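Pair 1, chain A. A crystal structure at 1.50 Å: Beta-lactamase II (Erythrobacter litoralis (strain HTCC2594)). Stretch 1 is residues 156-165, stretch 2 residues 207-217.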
# COMPACT_ATOMS: atom_id res chain seq x y z
N LEU A 156 -29.99 -6.61 -6.20
CA LEU A 156 -28.61 -6.90 -5.84
C LEU A 156 -28.52 -8.27 -5.19
O LEU A 156 -29.35 -8.64 -4.35
CB LEU A 156 -28.07 -5.85 -4.88
CG LEU A 156 -27.89 -4.46 -5.51
CD1 LEU A 156 -27.80 -3.44 -4.40
CD2 LEU A 156 -26.66 -4.38 -6.42
N ARG A 157 -27.50 -9.02 -5.58
CA ARG A 157 -27.18 -10.28 -4.91
C ARG A 157 -25.93 -10.04 -4.08
O ARG A 157 -24.88 -9.65 -4.61
CB ARG A 157 -26.99 -11.40 -5.92
CG ARG A 157 -28.25 -11.67 -6.73
CD ARG A 157 -29.41 -12.14 -5.88
NE ARG A 157 -30.46 -12.72 -6.71
CZ ARG A 157 -31.68 -12.21 -6.87
NH1 ARG A 157 -32.54 -12.81 -7.67
NH2 ARG A 157 -32.06 -11.12 -6.21
N LEU A 158 -26.05 -10.23 -2.77
CA LEU A 158 -24.96 -9.95 -1.84
C LEU A 158 -24.13 -11.21 -1.58
O LEU A 158 -24.70 -12.27 -1.27
CB LEU A 158 -25.52 -9.47 -0.51
CG LEU A 158 -25.95 -8.02 -0.37
CD1 LEU A 158 -26.70 -7.50 -1.55
CD2 LEU A 158 -26.79 -7.96 0.89
N TYR A 159 -22.81 -11.08 -1.66
CA TYR A 159 -21.91 -12.22 -1.56
C TYR A 159 -20.73 -11.88 -0.66
O TYR A 159 -20.02 -10.89 -0.90
CB TYR A 159 -21.40 -12.63 -2.96
CG TYR A 159 -20.52 -13.85 -2.90
CD1 TYR A 159 -21.05 -15.11 -2.63
CD2 TYR A 159 -19.14 -13.76 -3.10
CE1 TYR A 159 -20.24 -16.22 -2.57
CE2 TYR A 159 -18.33 -14.85 -3.03
CZ TYR A 159 -18.87 -16.09 -2.77
OH TYR A 159 -18.03 -17.20 -2.72
N TYR A 160 -20.50 -12.72 0.35
CA TYR A 160 -19.33 -12.57 1.22
C TYR A 160 -18.27 -13.53 0.72
O TYR A 160 -18.46 -14.75 0.83
CB TYR A 160 -19.69 -12.88 2.68
CG TYR A 160 -18.47 -12.92 3.57
CD1 TYR A 160 -17.57 -11.85 3.60
CD2 TYR A 160 -18.20 -14.02 4.37
CE1 TYR A 160 -16.46 -11.88 4.41
CE2 TYR A 160 -17.08 -14.06 5.17
CZ TYR A 160 -16.21 -12.98 5.18
OH TYR A 160 -15.07 -13.00 5.99
N PRO A 161 -17.15 -13.05 0.16
CA PRO A 161 -16.16 -13.95 -0.44
C PRO A 161 -15.13 -14.48 0.54
O PRO A 161 -14.35 -15.36 0.16
CB PRO A 161 -15.48 -13.06 -1.48
CG PRO A 161 -15.46 -11.68 -0.80
CD PRO A 161 -16.84 -11.62 -0.10
N GLY A 162 -15.09 -13.97 1.77
CA GLY A 162 -14.00 -14.23 2.68
C GLY A 162 -13.16 -12.98 2.88
O GLY A 162 -13.34 -11.96 2.23
N GLY A 163 -12.20 -13.10 3.80
CA GLY A 163 -11.35 -11.97 4.13
C GLY A 163 -10.44 -11.58 2.97
O GLY A 163 -9.93 -12.42 2.24
N ALA A 164 -10.21 -10.28 2.83
CA ALA A 164 -9.30 -9.82 1.79
C ALA A 164 -8.81 -8.43 2.17
O ALA A 164 -7.93 -8.31 3.02
CB ALA A 164 -9.99 -9.83 0.43
N HIS A 165 -9.40 -7.37 1.60
CA HIS A 165 -8.98 -6.02 1.97
C HIS A 165 -9.27 -5.76 3.44
O HIS A 165 -8.47 -5.10 4.15
CB HIS A 165 -9.67 -5.00 1.08
CG HIS A 165 -9.39 -3.58 1.44
ND1 HIS A 165 -8.29 -2.90 0.96
CD2 HIS A 165 -10.07 -2.70 2.21
CE1 HIS A 165 -8.30 -1.66 1.43
NE2 HIS A 165 -9.37 -1.52 2.19
N GLN A 207 -7.79 -16.45 -2.34
CA GLN A 207 -8.94 -17.33 -2.44
C GLN A 207 -10.24 -16.53 -2.41
O GLN A 207 -11.21 -16.89 -3.09
CB GLN A 207 -8.94 -18.38 -1.33
CG GLN A 207 -10.06 -19.40 -1.47
CD GLN A 207 -9.99 -20.15 -2.80
OE1 GLN A 207 -8.91 -20.58 -3.26
NE2 GLN A 207 -11.14 -20.30 -3.44
N SER A 208 -10.30 -15.46 -1.61
CA SER A 208 -11.51 -14.65 -1.61
C SER A 208 -11.76 -14.02 -2.97
O SER A 208 -12.90 -13.92 -3.42
CB SER A 208 -11.43 -13.58 -0.52
OG SER A 208 -11.23 -14.21 0.76
N VAL A 209 -10.70 -13.60 -3.66
CA VAL A 209 -10.90 -13.09 -5.01
C VAL A 209 -11.40 -14.20 -5.93
O VAL A 209 -12.29 -13.98 -6.75
CB VAL A 209 -9.60 -12.44 -5.54
CG1 VAL A 209 -9.75 -12.03 -7.02
CG2 VAL A 209 -9.26 -11.21 -4.73
N ARG A 210 -10.84 -15.41 -5.81
CA ARG A 210 -11.34 -16.51 -6.62
C ARG A 210 -12.81 -16.78 -6.33
O ARG A 210 -13.58 -17.13 -7.24
CB ARG A 210 -10.54 -17.79 -6.36
CG ARG A 210 -9.07 -17.72 -6.75
CD ARG A 210 -8.42 -19.11 -6.62
NE ARG A 210 -6.98 -18.99 -6.77
CZ ARG A 210 -6.11 -18.98 -5.76
NH1 ARG A 210 -6.52 -19.19 -4.51
NH2 ARG A 210 -4.82 -18.79 -6.01
N ASN A 211 -13.20 -16.69 -5.05
CA ASN A 211 -14.59 -16.92 -4.67
C ASN A 211 -15.52 -15.89 -5.32
O ASN A 211 -16.58 -16.24 -5.84
CB ASN A 211 -14.73 -16.87 -3.15
CG ASN A 211 -14.05 -18.05 -2.46
OD1 ASN A 211 -13.79 -19.09 -3.08
ND2 ASN A 211 -13.81 -17.91 -1.17
N PHE A 212 -15.12 -14.62 -5.28
CA PHE A 212 -15.88 -13.56 -5.95
C PHE A 212 -16.01 -13.83 -7.45
O PHE A 212 -17.11 -13.70 -8.02
CB PHE A 212 -15.19 -12.20 -5.71
CG PHE A 212 -15.74 -11.06 -6.53
CD1 PHE A 212 -16.96 -10.49 -6.24
CD2 PHE A 212 -15.00 -10.54 -7.59
CE1 PHE A 212 -17.45 -9.41 -6.99
CE2 PHE A 212 -15.48 -9.47 -8.35
CZ PHE A 212 -16.71 -8.91 -8.04
N ALA A 213 -14.90 -14.19 -8.10
CA ALA A 213 -14.94 -14.47 -9.54
C ALA A 213 -15.90 -15.60 -9.86
O ALA A 213 -16.59 -15.57 -10.89
CB ALA A 213 -13.53 -14.80 -10.03
N ALA A 214 -15.96 -16.62 -8.99
CA ALA A 214 -16.84 -17.76 -9.22
C ALA A 214 -18.28 -17.47 -8.86
O ALA A 214 -19.19 -18.10 -9.41
CB ALA A 214 -16.35 -18.97 -8.41
N ALA A 215 -18.50 -16.55 -7.92
CA ALA A 215 -19.85 -16.16 -7.54
C ALA A 215 -20.55 -15.40 -8.66
O ALA A 215 -21.77 -15.52 -8.84
CB ALA A 215 -19.80 -15.28 -6.28
N PHE A 216 -19.78 -14.60 -9.40
CA PHE A 216 -20.30 -13.80 -10.51
C PHE A 216 -19.49 -14.14 -11.75
O PHE A 216 -18.70 -13.32 -12.24
CB PHE A 216 -20.23 -12.31 -10.19
CG PHE A 216 -20.97 -11.94 -8.93
CD1 PHE A 216 -22.36 -12.02 -8.89
CD2 PHE A 216 -20.29 -11.56 -7.78
CE1 PHE A 216 -23.06 -11.71 -7.73
CE2 PHE A 216 -20.97 -11.25 -6.62
CZ PHE A 216 -22.36 -11.33 -6.59
N PRO A 217 -19.68 -15.35 -12.29
CA PRO A 217 -18.74 -15.86 -13.30
C PRO A 217 -18.92 -15.29 -14.69
O PRO A 217 -18.00 -15.41 -15.51
CB PRO A 217 -19.01 -17.38 -13.30
CG PRO A 217 -20.48 -17.49 -12.93
CD PRO A 217 -20.70 -16.35 -11.92

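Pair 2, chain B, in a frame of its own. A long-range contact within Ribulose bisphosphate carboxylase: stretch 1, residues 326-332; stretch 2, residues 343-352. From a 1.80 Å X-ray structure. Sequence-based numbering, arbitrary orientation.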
# COMPACT_ATOMS: atom_id res chain seq x y z
N HIS B 326 -11.39 3.25 14.66
CA HIS B 326 -12.48 3.63 13.78
C HIS B 326 -12.06 3.32 12.34
O HIS B 326 -10.91 3.51 11.97
CB HIS B 326 -12.84 5.12 13.74
CG HIS B 326 -12.77 5.87 15.03
ND1 HIS B 326 -12.56 7.23 15.05
CD2 HIS B 326 -12.99 5.50 16.31
CE1 HIS B 326 -12.64 7.68 16.30
NE2 HIS B 326 -12.90 6.65 17.08
N VAL B 327 -13.01 2.92 11.49
CA VAL B 327 -12.61 2.70 10.08
C VAL B 327 -13.84 2.85 9.19
O VAL B 327 -14.97 2.51 9.57
CB VAL B 327 -11.94 1.31 9.87
CG1 VAL B 327 -12.95 0.20 9.85
CG2 VAL B 327 -11.18 1.29 8.46
N HIS B 328 -13.64 3.39 8.00
CA HIS B 328 -14.77 3.64 7.12
C HIS B 328 -15.12 2.33 6.41
O HIS B 328 -14.23 1.65 5.89
CB HIS B 328 -14.38 4.73 6.11
CG HIS B 328 -15.52 5.36 5.40
ND1 HIS B 328 -16.35 4.67 4.56
CD2 HIS B 328 -15.96 6.64 5.40
CE1 HIS B 328 -17.28 5.49 4.07
NE2 HIS B 328 -17.05 6.69 4.56
N VAL B 329 -16.40 1.99 6.39
CA VAL B 329 -16.90 0.74 5.83
C VAL B 329 -17.57 0.94 4.49
O VAL B 329 -18.16 -0.02 3.94
CB VAL B 329 -17.89 0.05 6.79
CG1 VAL B 329 -17.16 -0.44 8.00
CG2 VAL B 329 -19.00 0.98 7.22
N GLY B 330 -17.57 2.15 3.96
CA GLY B 330 -18.27 2.35 2.70
C GLY B 330 -19.76 2.49 2.89
O GLY B 330 -20.32 2.25 3.95
N THR B 331 -20.44 2.88 1.77
CA THR B 331 -21.68 3.65 1.83
C THR B 331 -22.93 2.78 1.62
O THR B 331 -23.02 2.07 0.60
CB THR B 331 -21.60 4.74 0.78
OG1 THR B 331 -21.23 4.15 -0.47
CG2 THR B 331 -20.50 5.74 1.17
N PRO B 332 -23.92 2.83 2.54
CA PRO B 332 -25.15 2.01 2.57
C PRO B 332 -26.40 2.67 1.98
O PRO B 332 -27.47 2.05 1.95
CB PRO B 332 -25.37 1.78 4.07
CG PRO B 332 -24.88 3.08 4.68
CD PRO B 332 -23.76 3.60 3.79
N GLU B 343 -23.02 -5.85 1.37
CA GLU B 343 -21.60 -5.98 1.71
C GLU B 343 -21.19 -4.92 2.72
O GLU B 343 -20.32 -5.17 3.56
CB GLU B 343 -20.73 -5.94 0.45
CG GLU B 343 -19.25 -6.28 0.72
CD GLU B 343 -19.01 -7.76 1.18
OE1 GLU B 343 -19.98 -8.57 1.13
OE2 GLU B 343 -17.85 -8.11 1.53
N VAL B 344 -21.78 -3.72 2.63
CA VAL B 344 -21.50 -2.74 3.68
C VAL B 344 -21.92 -3.30 5.03
O VAL B 344 -21.25 -3.04 6.06
CB VAL B 344 -22.21 -1.40 3.39
CG1 VAL B 344 -22.17 -0.46 4.64
CG2 VAL B 344 -21.54 -0.73 2.20
N LEU B 345 -23.01 -4.08 5.05
CA LEU B 345 -23.47 -4.67 6.31
C LEU B 345 -22.50 -5.75 6.79
O LEU B 345 -22.27 -5.89 7.99
CB LEU B 345 -24.90 -5.23 6.20
CG LEU B 345 -26.05 -4.28 6.54
CD1 LEU B 345 -25.78 -2.88 5.96
CD2 LEU B 345 -27.37 -4.82 5.99
N GLU B 346 -21.91 -6.52 5.86
CA GLU B 346 -20.88 -7.48 6.26
C GLU B 346 -19.63 -6.79 6.78
O GLU B 346 -19.01 -7.26 7.75
CB GLU B 346 -20.56 -8.43 5.07
CG GLU B 346 -21.77 -9.35 4.78
CD GLU B 346 -22.33 -10.12 6.03
OE1 GLU B 346 -21.62 -11.02 6.51
OE2 GLU B 346 -23.46 -9.84 6.56
N HIS B 347 -19.23 -5.66 6.16
CA HIS B 347 -18.11 -4.85 6.68
C HIS B 347 -18.35 -4.41 8.12
O HIS B 347 -17.42 -4.41 8.94
CB HIS B 347 -17.91 -3.58 5.89
CG HIS B 347 -17.49 -3.77 4.48
ND1 HIS B 347 -17.44 -2.73 3.58
CD2 HIS B 347 -17.12 -4.89 3.80
CE1 HIS B 347 -17.05 -3.19 2.41
NE2 HIS B 347 -16.85 -4.50 2.51
N THR B 348 -19.54 -3.88 8.40
CA THR B 348 -19.80 -3.46 9.79
C THR B 348 -19.77 -4.67 10.72
O THR B 348 -19.23 -4.59 11.83
CB THR B 348 -21.18 -2.76 9.93
OG1 THR B 348 -22.23 -3.72 9.84
CG2 THR B 348 -21.35 -1.66 8.87
N ARG B 349 -20.29 -5.81 10.26
CA ARG B 349 -20.26 -6.97 11.15
C ARG B 349 -18.85 -7.42 11.44
O ARG B 349 -18.52 -7.72 12.58
CB ARG B 349 -21.06 -8.16 10.59
CG ARG B 349 -22.56 -8.01 10.57
CD ARG B 349 -23.20 -9.26 9.91
NE ARG B 349 -22.96 -10.43 10.75
CZ ARG B 349 -22.67 -11.66 10.33
NH1 ARG B 349 -22.47 -12.62 11.23
NH2 ARG B 349 -22.57 -11.95 9.03
N ILE B 350 -17.98 -7.44 10.42
CA ILE B 350 -16.65 -7.97 10.69
C ILE B 350 -15.82 -7.03 11.60
O ILE B 350 -14.95 -7.50 12.33
CB ILE B 350 -15.90 -8.30 9.38
CG1 ILE B 350 -14.64 -9.18 9.69
CG2 ILE B 350 -15.44 -7.00 8.59
CD1 ILE B 350 -15.02 -10.58 10.29
N VAL B 351 -16.06 -5.72 11.59
CA VAL B 351 -15.28 -4.85 12.46
C VAL B 351 -15.90 -4.69 13.85
O VAL B 351 -15.18 -4.31 14.80
CB VAL B 351 -15.03 -3.45 11.83
CG1 VAL B 351 -14.38 -3.60 10.42
CG2 VAL B 351 -16.32 -2.64 11.70
N ARG B 352 -17.22 -4.98 14.03
CA ARG B 352 -17.82 -4.75 15.34
C ARG B 352 -18.02 -6.03 16.14
O ARG B 352 -18.13 -5.94 17.37
CB ARG B 352 -19.20 -4.09 15.23
CG ARG B 352 -19.12 -2.70 14.69
CD ARG B 352 -20.46 -2.02 15.12
NE ARG B 352 -21.64 -2.67 14.53
CZ ARG B 352 -22.67 -1.99 14.02
NH1 ARG B 352 -22.62 -0.68 13.97
NH2 ARG B 352 -23.73 -2.61 13.50

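Shared strand, turn and helix arrangement in pair 1 (Beta-lactamase II) and pair 2 (Ribulose bisphosphate carboxylase). In each pair a short strand runs into a loop that lies against a helix that comes later in the same chain, the nearest touching residues being 44 apart in pair 1 and 12 in pair 2; in pair 1 strand and helix run nearly antiparallel, with 159° between their directions and 10.4 Å between their axes at closest approach. N, CA and C of 14 central residues superpose with an RMSD of 0.7 Å. On the strand and loop, Tyr A159 matches Val B327, Pro A161 matches Val B329, Gly A162 matches Gly B330, and Ala A164 matches Pro B332; on the helix, Ser A208 matches Val B344, Asn A211 matches His B347, Phe A212 matches Thr B348, and Ala A215 matches Val B351.

Both pairs use a side chain on the helix to hold the backbone of the loop. In pair 1 Asn A211 ND2 donates to Pro A161 O at 2.9 Å with an angle of 175°; in pair 2 His B347 ND1 donates to Val B329 O at 2.8 Å and 172°. The CA atoms of Asn A211 and His B347 fall 0.4 Å apart after superposition and both side chains have chi1 in m; with these shared starting directions, an amide and an imidazole each deliver an N-H to the matching carbonyl in a nearly straight bond, the carbonyl of Val B329 lying at the edge of the His B347 ring. The next residue is glycine in both. Gly A162 (phi/psi 110/174) and Gly B330 (80/171) adopt angles at which a CB would be jammed against the preceding carbonyl oxygen. In pair 1 the helix adds a second constraint, because an ideal CB on Gly A162 would stand 2.6 Å from Ser A208 OG; in pair 2 the ideal CB of Gly B330 stays 4.1 Å from Val B344 CG2.

One helical turn before the amide or imidazole, the solutions diverge. Ser A208 OG donates to Gly A163 O at 2.7 Å, making a second polar tie to the loop. Val B344 can only pack: its CG1 lies 3.9 Å from Pro B332 CB and 4.3 Å from Val B329 CG2. Its CG1 also sits 3.4 Å from Gly B330 O, which is buried by the contact and has no polar partner in the model.

At the strand end, size is distributed differently. Tyr A159 extends a large ring to the helix, and the small Ala A215 fits over one face, its CB 3.5 Å from the ring centroid and 7° off the normal. Phe A216, the first residue to leave helical angles, brings its CE2 to 3.9 Å from Tyr A159 CB. In pair 2 two valines meet instead, Val B327 CG1 approaching Val B351 CG1 at 4.1 Å, while Val B329 CG1 reaches Val B351 CG2 at 4.4 Å. Between these regions, Pro A161 CB packs 4.3 Å from Phe A212 CB, and at the matching positions Val B329 CG2 lies 3.9 Å from Thr B348 CG2. The contacts bury 435 Å² in pair 1 and 335 Å² in pair 2.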